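Local coordinates for outer membrane protein TP0453 (Treponema pallidum, PDB 3K8G) that associates with the outer membrane as a lipoprotein, alters membrane permeability at acidic pH and might take part in ligand transport, at residues Asp46-Tyr58 and Phe71-Phe85. Numbering follows the deposited sequence.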
loop_
_atom_site.group_PDB
_atom_site.type_symbol
_atom_site.label_atom_id
_atom_site.label_comp_id
_atom_site.label_asym_id
_atom_site.label_seq_id
_atom_site.Cartn_x
_atom_site.Cartn_y
_atom_site.Cartn_z
ATOM N N ASP A 46 9.302 -14.809 7.893
ATOM C CA ASP A 46 9.834 -13.598 8.523
ATOM C C ASP A 46 8.904 -12.397 8.276
ATOM O O ASP A 46 8.630 -11.596 9.188
ATOM C CB ASP A 46 11.249 -13.250 8.020
ATOM C CG ASP A 46 12.167 -14.466 7.881
ATOM O OD1 ASP A 46 12.123 -15.154 6.839
ATOM O OD2 ASP A 46 12.974 -14.705 8.803
ATOM N N ILE A 47 8.423 -12.282 7.053
ATOM C CA ILE A 47 7.521 -11.149 6.693
ATOM C C ILE A 47 6.213 -11.224 7.475
ATOM O O ILE A 47 5.782 -10.231 8.069
ATOM C CB ILE A 47 7.261 -11.065 5.172
ATOM C CG1 ILE A 47 8.579 -11.100 4.386
ATOM C CG2 ILE A 47 6.475 -9.777 4.799
ATOM C CD1 ILE A 47 9.479 -9.842 4.538
ATOM N N LYS A 48 5.606 -12.417 7.525
ATOM C CA LYS A 48 4.395 -12.620 8.328
ATOM C C LYS A 48 4.680 -12.322 9.790
ATOM O O LYS A 48 3.903 -11.635 10.451
ATOM C CB LYS A 48 3.822 -14.045 8.151
ATOM C CG LYS A 48 3.006 -14.224 6.876
ATOM C CD LYS A 48 1.993 -15.360 6.983
ATOM C CE LYS A 48 1.170 -15.473 5.694
ATOM N NZ LYS A 48 0.012 -16.420 5.827
ATOM N N LYS A 49 5.817 -12.812 10.292
ATOM C CA LYS A 49 6.197 -12.548 11.676
ATOM C C LYS A 49 6.306 -11.050 11.963
ATOM O O LYS A 49 5.855 -10.578 13.021
ATOM C CB LYS A 49 7.490 -13.293 12.046
ATOM C CG LYS A 49 7.254 -14.803 12.283
ATOM C CD LYS A 49 8.575 -15.556 12.507
ATOM C CE LYS A 49 8.348 -17.037 12.813
ATOM N NZ LYS A 49 7.709 -17.723 11.660
ATOM N N ILE A 50 6.897 -10.306 11.026
ATOM C CA ILE A 50 7.015 -8.844 11.171
ATOM C C ILE A 50 5.629 -8.194 11.217
ATOM O O ILE A 50 5.360 -7.331 12.089
ATOM C CB ILE A 50 7.926 -8.220 10.071
ATOM C CG1 ILE A 50 9.379 -8.716 10.249
ATOM C CG2 ILE A 50 7.891 -6.662 10.118
ATOM C CD1 ILE A 50 10.302 -8.378 9.106
ATOM N N VAL A 51 4.756 -8.622 10.303
ATOM C CA VAL A 51 3.387 -8.074 10.227
ATOM C C VAL A 51 2.636 -8.294 11.527
ATOM O O VAL A 51 1.947 -7.390 11.988
ATOM C CB VAL A 51 2.575 -8.593 9.005
ATOM C CG1 VAL A 51 1.224 -7.896 8.910
ATOM C CG2 VAL A 51 3.297 -8.279 7.760
ATOM N N ASP A 52 2.802 -9.479 12.138
ATOM C CA ASP A 52 2.151 -9.792 13.422
ATOM C C ASP A 52 2.574 -8.882 14.579
ATOM O O ASP A 52 1.873 -8.794 15.588
ATOM C CB ASP A 52 2.321 -11.281 13.783
ATOM C CG ASP A 52 1.631 -12.210 12.770
ATOM O OD1 ASP A 52 1.956 -13.411 12.722
ATOM O OD2 ASP A 52 0.763 -11.737 12.004
ATOM N N ARG A 53 3.689 -8.176 14.408
ATOM C CA ARG A 53 4.160 -7.186 15.388
ATOM C C ARG A 53 4.022 -5.706 14.920
ATOM O O ARG A 53 4.593 -4.804 15.533
ATOM C CB ARG A 53 5.625 -7.476 15.732
ATOM C CG ARG A 53 5.837 -8.849 16.429
ATOM C CD ARG A 53 7.172 -8.909 17.139
ATOM N NE ARG A 53 7.152 -8.079 18.342
ATOM C CZ ARG A 53 6.881 -8.515 19.569
ATOM N NH1 ARG A 53 6.615 -9.800 19.797
ATOM N NH2 ARG A 53 6.882 -7.651 20.573
ATOM N N THR A 54 3.256 -5.478 13.855
ATOM C CA THR A 54 3.141 -4.156 13.209
ATOM C C THR A 54 1.757 -3.555 13.459
ATOM O O THR A 54 0.764 -4.273 13.372
ATOM C CB THR A 54 3.399 -4.317 11.715
ATOM O OG1 THR A 54 4.702 -4.871 11.542
ATOM C CG2 THR A 54 3.314 -2.962 10.930
ATOM N N THR A 55 1.687 -2.262 13.795
ATOM C CA THR A 55 0.384 -1.619 13.962
ATOM C C THR A 55 -0.106 -0.989 12.646
ATOM O O THR A 55 -1.322 -0.968 12.392
ATOM C CB THR A 55 0.358 -0.562 15.105
ATOM O OG1 THR A 55 1.368 0.411 14.865
ATOM C CG2 THR A 55 0.657 -1.217 16.473
ATOM N N ALA A 56 0.831 -0.499 11.816
ATOM C CA ALA A 56 0.452 0.165 10.562
ATOM C C ALA A 56 1.550 0.032 9.510
ATOM O O ALA A 56 2.739 0.059 9.838
ATOM C CB ALA A 56 0.150 1.653 10.812
ATOM N N VAL A 57 1.132 -0.143 8.257
ATOM C CA VAL A 57 2.056 -0.279 7.137
ATOM C C VAL A 57 1.781 0.879 6.127
ATOM O O VAL A 57 0.641 1.090 5.723
ATOM C CB VAL A 57 1.866 -1.648 6.419
ATOM C CG1 VAL A 57 2.728 -1.735 5.131
ATOM C CG2 VAL A 57 2.254 -2.841 7.350
ATOM N N TYR A 58 2.837 1.573 5.717
ATOM C CA TYR A 58 2.778 2.637 4.704
ATOM C C TYR A 58 3.518 2.102 3.493
ATOM O O TYR A 58 4.598 1.515 3.640
ATOM C CB TYR A 58 3.504 3.878 5.229
ATOM C CG TYR A 58 2.942 4.393 6.515
ATOM C CD1 TYR A 58 2.042 5.459 6.516
ATOM C CD2 TYR A 58 3.285 3.806 7.738
ATOM C CE1 TYR A 58 1.505 5.950 7.705
ATOM C CE2 TYR A 58 2.736 4.285 8.942
ATOM C CZ TYR A 58 1.846 5.356 8.907
ATOM O OH TYR A 58 1.303 5.850 10.082
ATOM N N PHE A 71 7.004 0.844 4.879
ATOM C CA PHE A 71 7.442 1.264 6.170
ATOM C C PHE A 71 6.409 0.828 7.209
ATOM O O PHE A 71 5.219 1.091 7.047
ATOM C CB PHE A 71 7.621 2.786 6.167
ATOM C CG PHE A 71 8.120 3.338 7.471
ATOM C CD1 PHE A 71 9.464 3.665 7.634
ATOM C CD2 PHE A 71 7.234 3.562 8.526
ATOM C CE1 PHE A 71 9.933 4.213 8.841
ATOM C CE2 PHE A 71 7.700 4.089 9.755
ATOM C CZ PHE A 71 9.037 4.423 9.893
ATOM N N GLY A 72 6.880 0.142 8.249
ATOM C CA GLY A 72 5.975 -0.372 9.309
ATOM C C GLY A 72 6.252 0.266 10.662
ATOM O O GLY A 72 7.404 0.464 11.006
ATOM N N SER A 73 5.197 0.646 11.403
ATOM C CA SER A 73 5.361 1.075 12.795
ATOM C C SER A 73 4.921 -0.110 13.612
ATOM O O SER A 73 3.859 -0.678 13.340
ATOM C CB SER A 73 4.449 2.258 13.148
ATOM O OG SER A 73 4.664 3.316 12.231
ATOM N N GLY A 74 5.733 -0.493 14.595
ATOM C CA GLY A 74 5.383 -1.630 15.435
ATOM C C GLY A 74 6.324 -1.760 16.613
ATOM O O GLY A 74 6.914 -0.780 17.071
ATOM N N SER A 75 6.466 -2.990 17.075
ATOM C CA SER A 75 7.322 -3.309 18.238
ATOM C C SER A 75 8.228 -4.439 17.786
ATOM O O SER A 75 7.768 -5.555 17.549
ATOM C CB SER A 75 6.454 -3.738 19.421
ATOM O OG SER A 75 7.249 -3.948 20.583
ATOM N N TYR A 76 9.494 -4.125 17.571
ATOM C CA TYR A 76 10.429 -5.084 17.008
ATOM C C TYR A 76 11.657 -5.250 17.923
ATOM O O TYR A 76 12.778 -4.884 17.543
ATOM C CB TYR A 76 10.854 -4.656 15.612
ATOM C CG TYR A 76 9.706 -4.251 14.680
ATOM C CD1 TYR A 76 8.790 -5.189 14.233
ATOM C CD2 TYR A 76 9.554 -2.926 14.259
ATOM C CE1 TYR A 76 7.755 -4.839 13.387
ATOM C CE2 TYR A 76 8.526 -2.568 13.402
ATOM C CZ TYR A 76 7.644 -3.521 12.964
ATOM O OH TYR A 76 6.619 -3.188 12.109
ATOM N N PRO A 77 11.441 -5.805 19.135
ATOM C CA PRO A 77 12.531 -6.018 20.105
ATOM C C PRO A 77 13.622 -6.949 19.586
ATOM O O PRO A 77 13.383 -7.755 18.700
ATOM C CB PRO A 77 11.831 -6.667 21.311
ATOM C CG PRO A 77 10.392 -6.491 21.122
ATOM C CD PRO A 77 10.153 -6.331 19.627
ATOM N N TYR A 78 14.809 -6.842 20.164
ATOM C CA TYR A 78 15.959 -7.682 19.792
ATOM C C TYR A 78 15.650 -9.183 19.834
ATOM O O TYR A 78 16.107 -9.934 18.980
ATOM C CB TYR A 78 17.149 -7.371 20.703
ATOM C CG TYR A 78 18.385 -8.200 20.407
ATOM C CD1 TYR A 78 18.850 -9.156 21.321
ATOM C CD2 TYR A 78 19.089 -8.030 19.214
ATOM C CE1 TYR A 78 19.996 -9.909 21.048
ATOM C CE2 TYR A 78 20.222 -8.774 18.933
ATOM C CZ TYR A 78 20.671 -9.711 19.847
ATOM O OH TYR A 78 21.795 -10.440 19.543
ATOM N N ALA A 79 14.861 -9.598 20.822
ATOM C CA ALA A 79 14.547 -11.015 21.042
ATOM C C ALA A 79 13.708 -11.535 19.887
ATOM O O ALA A 79 13.712 -12.733 19.583
ATOM C CB ALA A 79 13.813 -11.206 22.373
ATOM N N PHE A 80 12.978 -10.629 19.243
ATOM C CA PHE A 80 12.217 -10.994 18.054
ATOM C C PHE A 80 13.132 -11.027 16.837
ATOM O O PHE A 80 13.221 -12.048 16.155
ATOM C CB PHE A 80 11.046 -10.026 17.834
ATOM C CG PHE A 80 10.435 -10.115 16.462
ATOM C CD1 PHE A 80 9.734 -11.244 16.069
ATOM C CD2 PHE A 80 10.568 -9.054 15.559
ATOM C CE1 PHE A 80 9.181 -11.332 14.812
ATOM C CE2 PHE A 80 10.015 -9.135 14.294
ATOM C CZ PHE A 80 9.315 -10.269 13.923
ATOM N N THR A 81 13.835 -9.917 16.582
ATOM C CA THR A 81 14.672 -9.801 15.384
ATOM C C THR A 81 15.771 -10.850 15.302
ATOM O O THR A 81 16.056 -11.368 14.226
ATOM C CB THR A 81 15.262 -8.369 15.205
ATOM O OG1 THR A 81 16.030 -8.014 16.362
ATOM C CG2 THR A 81 14.133 -7.352 15.020
ATOM N N ASN A 82 16.380 -11.178 16.441
ATOM C CA ASN A 82 17.404 -12.216 16.464
ATOM C C ASN A 82 16.965 -13.584 15.921
ATOM O O ASN A 82 17.790 -14.348 15.390
ATOM C CB ASN A 82 17.989 -12.381 17.869
ATOM C CG ASN A 82 19.079 -13.422 17.906
ATOM O OD1 ASN A 82 20.088 -13.296 17.208
ATOM N ND2 ASN A 82 18.865 -14.493 18.688
ATOM N N LEU A 83 15.670 -13.868 16.032
ATOM C CA LEU A 83 15.096 -15.169 15.690
ATOM C C LEU A 83 14.538 -15.268 14.275
ATOM O O LEU A 83 14.032 -16.324 13.873
ATOM C CB LEU A 83 14.005 -15.532 16.707
ATOM C CG LEU A 83 14.588 -15.769 18.111
ATOM C CD1 LEU A 83 13.485 -16.142 19.099
ATOM C CD2 LEU A 83 15.671 -16.848 18.053
ATOM N N ILE A 84 14.580 -14.163 13.536
ATOM C CA ILE A 84 14.222 -14.193 12.126
ATOM C C ILE A 84 15.452 -13.927 11.259
ATOM O O ILE A 84 16.572 -13.889 11.778
ATOM C CB ILE A 84 13.056 -13.231 11.800
ATOM C CG1 ILE A 84 13.325 -11.810 12.317
ATOM C CG2 ILE A 84 11.718 -13.810 12.365
ATOM C CD1 ILE A 84 12.292 -10.765 11.803
ATOM N N PHE A 85 15.241 -13.736 9.954
ATOM C CA PHE A 85 16.339 -13.585 8.996
ATOM C C PHE A 85 17.404 -14.663 9.189
ATOM O O PHE A 85 18.583 -14.368 9.310
ATOM C CB PHE A 85 16.994 -12.188 9.086
ATOM C CG PHE A 85 16.012 -11.057 9.171
ATOM C CD1 PHE A 85 15.150 -10.781 8.107
ATOM C CD2 PHE A 85 15.933 -10.281 10.324
ATOM C CE1 PHE A 85 14.225 -9.751 8.186
ATOM C CE2 PHE A 85 15.017 -9.225 10.402
ATOM C CZ PHE A 85 14.154 -8.975 9.326
#
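Arg-53 and Thr-54 meet Gly-74, Ser-75 and Tyr-76 where an antiparallel beta hairpin, built from strands 54-62 and 67-74, receives helix 45-52 and passes on to helix 78-81. The site illustrates how one arginine can join a helix end to a neighbouring loop with both its aliphatic and its polar parts. CB of Arg-53 lies by Ser-75 O and the Tyr-76 ring. CG continues past the same carbonyl, and CD sits over the middle of the Phe-80 ring, a CH-pi contact 3.6 Å from the centroid. A bend at chi3 (72°) then turns the guanidinium back so that NE donates to Ser-75 O at 2.7 Å, with the oxygen in the guanidinium plane. NH2 ends beside Pro-77 CD. The backbone answers in kind, since Ser-75 N donates to Arg-53 O.

Helix 45-52 is probably one of the amphipathic helices that move when the hydrophobic cavity opens. From it Ile-50 drives its branches among the apolar groups of 71-85: CG2 packs on Tyr-76 CE1, CG1 against Phe-80 and Ile-84, and CD1 against Phe-85 CZ. The Phe-85 ring also stacks with Tyr-103. Directly after Thr-54 a classic beta bulge sets Thr-55 and Ala-56 both opposite Ser-73; Thr-55 N gives Ser-73 O a 2.7 Å bond, while that from Ala-56 N is weak. Beyond it Tyr-58 and Phe-71 form a hydrogen-bonded pair. Nearer the helix, the hydroxyls run in relay: Tyr-76 OH donates to Thr-54 OG1 at 2.6 Å, and Thr-54 OG1 donates in turn to Ile-50 O, reaching it from above the carbonyl plane.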